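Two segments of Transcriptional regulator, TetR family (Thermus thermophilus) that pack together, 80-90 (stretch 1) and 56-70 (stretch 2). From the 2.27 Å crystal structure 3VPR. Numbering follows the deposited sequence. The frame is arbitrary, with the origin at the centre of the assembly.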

# COMPACT_ATOMS: atom_id res chain seq x y z
N ARG A 80 -19.22 -0.70 -7.80
CA ARG A 80 -19.27 0.50 -6.97
C ARG A 80 -19.60 0.19 -5.52
O ARG A 80 -18.99 0.74 -4.59
CB ARG A 80 -20.28 1.51 -7.53
CG ARG A 80 -20.31 2.84 -6.76
CD ARG A 80 -21.16 3.92 -7.46
NE ARG A 80 -22.61 3.70 -7.34
CZ ARG A 80 -23.31 3.90 -6.22
NH1 ARG A 80 -22.72 4.33 -5.11
NH2 ARG A 80 -24.62 3.67 -6.22
N ARG A 81 -20.57 -0.70 -5.31
CA ARG A 81 -20.95 -1.07 -3.97
C ARG A 81 -19.79 -1.78 -3.29
O ARG A 81 -19.50 -1.54 -2.13
CB ARG A 81 -22.19 -1.95 -3.99
CG ARG A 81 -23.35 -1.32 -4.75
CD ARG A 81 -24.68 -1.72 -4.16
NE ARG A 81 -24.88 -1.08 -2.87
CZ ARG A 81 -25.61 -1.59 -1.89
NH1 ARG A 81 -26.21 -2.76 -2.04
NH2 ARG A 81 -25.74 -0.92 -0.74
N PHE A 82 -19.12 -2.66 -4.02
CA PHE A 82 -18.00 -3.35 -3.43
C PHE A 82 -16.96 -2.33 -2.93
O PHE A 82 -16.53 -2.37 -1.77
CB PHE A 82 -17.36 -4.28 -4.45
CG PHE A 82 -16.18 -5.05 -3.93
CD1 PHE A 82 -14.92 -4.45 -3.83
CD2 PHE A 82 -16.31 -6.39 -3.56
CE1 PHE A 82 -13.81 -5.19 -3.38
CE2 PHE A 82 -15.22 -7.12 -3.12
CZ PHE A 82 -13.97 -6.52 -3.02
N MSE A 83 -16.58 -1.40 -3.80
CA MSE A 83 -15.57 -0.40 -3.44
C MSE A 83 -15.99 0.49 -2.27
O MSE A 83 -15.18 0.75 -1.37
CB MSE A 83 -15.22 0.44 -4.67
CG MSE A 83 -14.58 -0.38 -5.78
SE MSE A 83 -14.27 0.62 -7.43
CE MSE A 83 -12.77 1.74 -6.81
N GLU A 84 -17.24 0.94 -2.27
CA GLU A 84 -17.73 1.79 -1.19
C GLU A 84 -17.88 1.06 0.14
O GLU A 84 -17.53 1.60 1.19
CB GLU A 84 -19.05 2.45 -1.59
CG GLU A 84 -18.84 3.55 -2.63
CD GLU A 84 -20.10 4.34 -2.93
OE1 GLU A 84 -20.72 4.86 -1.97
OE2 GLU A 84 -20.46 4.45 -4.11
N ALA A 85 -18.40 -0.16 0.10
CA ALA A 85 -18.57 -0.94 1.32
C ALA A 85 -17.18 -1.21 1.91
O ALA A 85 -16.99 -1.13 3.11
CB ALA A 85 -19.28 -2.28 1.00
N HIS A 86 -16.21 -1.51 1.04
CA HIS A 86 -14.84 -1.77 1.49
C HIS A 86 -14.28 -0.56 2.23
O HIS A 86 -13.81 -0.67 3.35
CB HIS A 86 -13.95 -2.10 0.28
CG HIS A 86 -12.51 -2.34 0.61
ND1 HIS A 86 -11.86 -3.51 0.30
CD2 HIS A 86 -11.59 -1.54 1.19
CE1 HIS A 86 -10.60 -3.43 0.69
NE2 HIS A 86 -10.41 -2.24 1.23
N ALA A 87 -14.36 0.61 1.59
CA ALA A 87 -13.86 1.86 2.14
C ALA A 87 -14.60 2.30 3.40
O ALA A 87 -14.00 2.84 4.33
CB ALA A 87 -13.94 2.98 1.08
N ARG A 88 -15.91 2.07 3.44
CA ARG A 88 -16.68 2.45 4.62
C ARG A 88 -16.27 1.56 5.79
O ARG A 88 -16.01 2.05 6.89
CB ARG A 88 -18.18 2.30 4.36
CG ARG A 88 -19.00 2.39 5.64
CD ARG A 88 -20.49 2.47 5.39
NE ARG A 88 -20.92 3.84 5.14
CZ ARG A 88 -22.19 4.23 5.10
NH1 ARG A 88 -23.17 3.37 5.30
NH2 ARG A 88 -22.47 5.51 4.86
N TYR A 89 -16.21 0.26 5.56
CA TYR A 89 -15.82 -0.66 6.62
C TYR A 89 -14.42 -0.30 7.11
O TYR A 89 -14.16 -0.27 8.31
CB TYR A 89 -15.82 -2.10 6.11
CG TYR A 89 -15.61 -3.10 7.21
CD1 TYR A 89 -16.67 -3.49 8.02
CD2 TYR A 89 -14.35 -3.63 7.47
CE1 TYR A 89 -16.49 -4.38 9.06
CE2 TYR A 89 -14.16 -4.53 8.51
CZ TYR A 89 -15.23 -4.90 9.30
OH TYR A 89 -15.05 -5.79 10.35
N PHE A 90 -13.51 -0.04 6.18
CA PHE A 90 -12.14 0.31 6.54
C PHE A 90 -12.11 1.49 7.51
O PHE A 90 -11.44 1.45 8.54
CB PHE A 90 -11.34 0.65 5.28
CG PHE A 90 -10.22 1.62 5.52
CD1 PHE A 90 -9.09 1.23 6.23
CD2 PHE A 90 -10.30 2.93 5.04
CE1 PHE A 90 -8.03 2.13 6.47
CE2 PHE A 90 -9.25 3.85 5.27
CZ PHE A 90 -8.12 3.45 5.99
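Stretch 2 56-70: LLALKGLVAAGEKAL

Both stretches are helical. Residues 80-90 form part of a longer helix that extends beyond the stretch at both ends, and residues 56-70 belong to a helix that begins earlier in the chain. The two run nearly antiparallel, with an angle of 159° between their N-to-C directions, and their axes approach to 8.0 Å. Such a close approach suits the small residues along the seam. The CA atoms of Phe82 and Gly66 lie 5.0 Å apart, those of Ala85 and Ala65 5.6 Å, and those of His86 and Leu62 6.2 Å, so the register descends through stretch 2 as it climbs through stretch 1. Within stretch 2, regular i to i+4 backbone bonds run as far as Gly66 N to Leu62 O; from there the pattern loosens into weak bonds, several of them i to i+3.

The middle of the contact is a meeting of two alanines. Ala85 and Ala65 both point toward the opposing helix, and their CB atoms come within 4.0 Å; a methyl group fills the narrow gap while letting the backbones stay close. Nearby, Phe82 needs room for its ring, and Gly66 supplies it: Phe82 CD2 lies 3.5 Å from Gly66 CA, and a CB placed ideally on that glycine would be only 2.6 Å from Phe82 CE2, a clash. The other neighbour of Phe82 is Ala69, whose CB packs at the ring's edge and lies 3.6 Å from Phe82 CB. Arg81 adds a looser contact, its CB 4.4 Å from Ala69 CB.

His86 starts out sideways, but its ring reaches nearer to stretch 2, where Leu62 CD1 sits over one face, 3.7 Å from the ring centroid in a CH-pi contact. The branched aliphatic side chain of leucine offers a methyl to the flat ring, while both ring nitrogens of His86 are hydrogen-bonded elsewhere in the structure.

Tyr89 has more of its surface covered by the other stretch than any other residue here. Its t rotamer carries the ring across stretch 2, with Leu62 N and Gly61 C over one face, and the hydroxyl donates a hydrogen bond from Tyr89 OH to Leu57 O at 2.8 Å. Leu57 O also accepts the backbone hydrogen bond from Gly61 N, at 3.3 Å. Glycine is well suited to position 61, since Tyr89 OH lies 3.2 Å from Gly61 CA and an ideal CB would fall 1.7 Å from that same oxygen.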

# COMPACT_ATOMS: atom_id res chain seq x y z
N LEU A 56 -8.69 -11.18 11.99
CA LEU A 56 -9.88 -11.92 11.57
C LEU A 56 -11.10 -10.98 11.56
O LEU A 56 -11.79 -10.87 10.55
CB LEU A 56 -10.12 -13.08 12.54
CG LEU A 56 -10.37 -14.48 11.98
CD1 LEU A 56 -9.28 -14.84 10.97
CD2 LEU A 56 -10.38 -15.47 13.14
N LEU A 57 -11.34 -10.30 12.67
CA LEU A 57 -12.46 -9.36 12.79
C LEU A 57 -12.49 -8.35 11.64
O LEU A 57 -13.54 -8.06 11.07
CB LEU A 57 -12.39 -8.61 14.12
CG LEU A 57 -13.49 -7.61 14.49
CD1 LEU A 57 -13.59 -7.52 16.01
CD2 LEU A 57 -13.20 -6.23 13.88
N ALA A 58 -11.33 -7.81 11.30
CA ALA A 58 -11.26 -6.85 10.21
C ALA A 58 -11.50 -7.51 8.86
O ALA A 58 -12.28 -6.99 8.06
CB ALA A 58 -9.90 -6.15 10.22
N LEU A 59 -10.85 -8.64 8.61
CA LEU A 59 -10.98 -9.36 7.34
C LEU A 59 -12.33 -10.01 7.11
O LEU A 59 -12.82 -10.02 5.98
CB LEU A 59 -9.86 -10.40 7.20
CG LEU A 59 -8.47 -9.78 7.04
CD1 LEU A 59 -7.38 -10.83 7.17
CD2 LEU A 59 -8.39 -9.08 5.69
N LYS A 60 -12.94 -10.55 8.17
CA LYS A 60 -14.26 -11.17 8.04
C LYS A 60 -15.29 -10.10 7.73
O LYS A 60 -16.16 -10.30 6.88
CB LYS A 60 -14.66 -11.92 9.32
CG LYS A 60 -14.01 -13.29 9.45
CD LYS A 60 -14.49 -14.02 10.71
CE LYS A 60 -13.98 -15.46 10.76
NZ LYS A 60 -14.34 -16.14 12.04
N GLY A 61 -15.18 -8.97 8.41
CA GLY A 61 -16.11 -7.88 8.16
C GLY A 61 -15.93 -7.38 6.74
O GLY A 61 -16.89 -7.04 6.06
N LEU A 62 -14.68 -7.34 6.28
CA LEU A 62 -14.41 -6.87 4.93
C LEU A 62 -14.98 -7.84 3.90
O LEU A 62 -15.67 -7.45 2.97
CB LEU A 62 -12.90 -6.70 4.73
CG LEU A 62 -12.42 -5.98 3.47
CD1 LEU A 62 -13.13 -4.64 3.37
CD2 LEU A 62 -10.92 -5.79 3.51
N VAL A 63 -14.70 -9.13 4.08
CA VAL A 63 -15.19 -10.15 3.16
C VAL A 63 -16.71 -10.10 3.05
O VAL A 63 -17.28 -10.20 1.95
CB VAL A 63 -14.78 -11.56 3.63
CG1 VAL A 63 -15.56 -12.61 2.86
CG2 VAL A 63 -13.30 -11.75 3.41
N ALA A 64 -17.38 -9.94 4.18
CA ALA A 64 -18.84 -9.88 4.16
C ALA A 64 -19.26 -8.69 3.32
O ALA A 64 -20.20 -8.78 2.51
CB ALA A 64 -19.39 -9.76 5.58
N ALA A 65 -18.56 -7.57 3.50
CA ALA A 65 -18.85 -6.34 2.78
C ALA A 65 -18.86 -6.54 1.27
O ALA A 65 -19.74 -6.02 0.58
CB ALA A 65 -17.84 -5.27 3.15
N GLY A 66 -17.90 -7.30 0.76
CA GLY A 66 -17.82 -7.55 -0.67
C GLY A 66 -18.80 -8.59 -1.18
O GLY A 66 -19.07 -8.65 -2.38
N GLU A 67 -19.32 -9.42 -0.29
CA GLU A 67 -20.27 -10.44 -0.70
C GLU A 67 -21.60 -9.78 -1.04
O GLU A 67 -22.35 -10.27 -1.87
CB GLU A 67 -20.46 -11.49 0.39
CG GLU A 67 -19.21 -12.32 0.64
CD GLU A 67 -19.36 -13.29 1.80
OE1 GLU A 67 -19.89 -12.88 2.86
OE2 GLU A 67 -18.93 -14.45 1.65
N LYS A 68 -21.89 -8.66 -0.39
CA LYS A 68 -23.14 -7.97 -0.66
C LYS A 68 -23.15 -7.57 -2.13
O LYS A 68 -24.17 -7.71 -2.82
CB LYS A 68 -23.25 -6.70 0.19
CG LYS A 68 -22.73 -6.79 1.63
CD LYS A 68 -23.52 -7.77 2.48
CE LYS A 68 -23.27 -7.55 3.96
NZ LYS A 68 -24.20 -8.38 4.78
N ALA A 69 -22.01 -7.10 -2.62
CA ALA A 69 -21.88 -6.64 -4.00
C ALA A 69 -22.10 -7.71 -5.05
O ALA A 69 -22.57 -7.42 -6.14
CB ALA A 69 -20.51 -5.98 -4.20
N LEU A 70 -21.74 -8.96 -4.73
CA LEU A 70 -21.91 -10.06 -5.66
C LEU A 70 -23.39 -10.24 -6.02
O LEU A 70 -23.72 -10.78 -7.08
CB LEU A 70 -21.36 -11.35 -5.06
CG LEU A 70 -19.84 -11.49 -4.90
CD1 LEU A 70 -19.50 -12.83 -4.26
CD2 LEU A 70 -19.17 -11.37 -6.25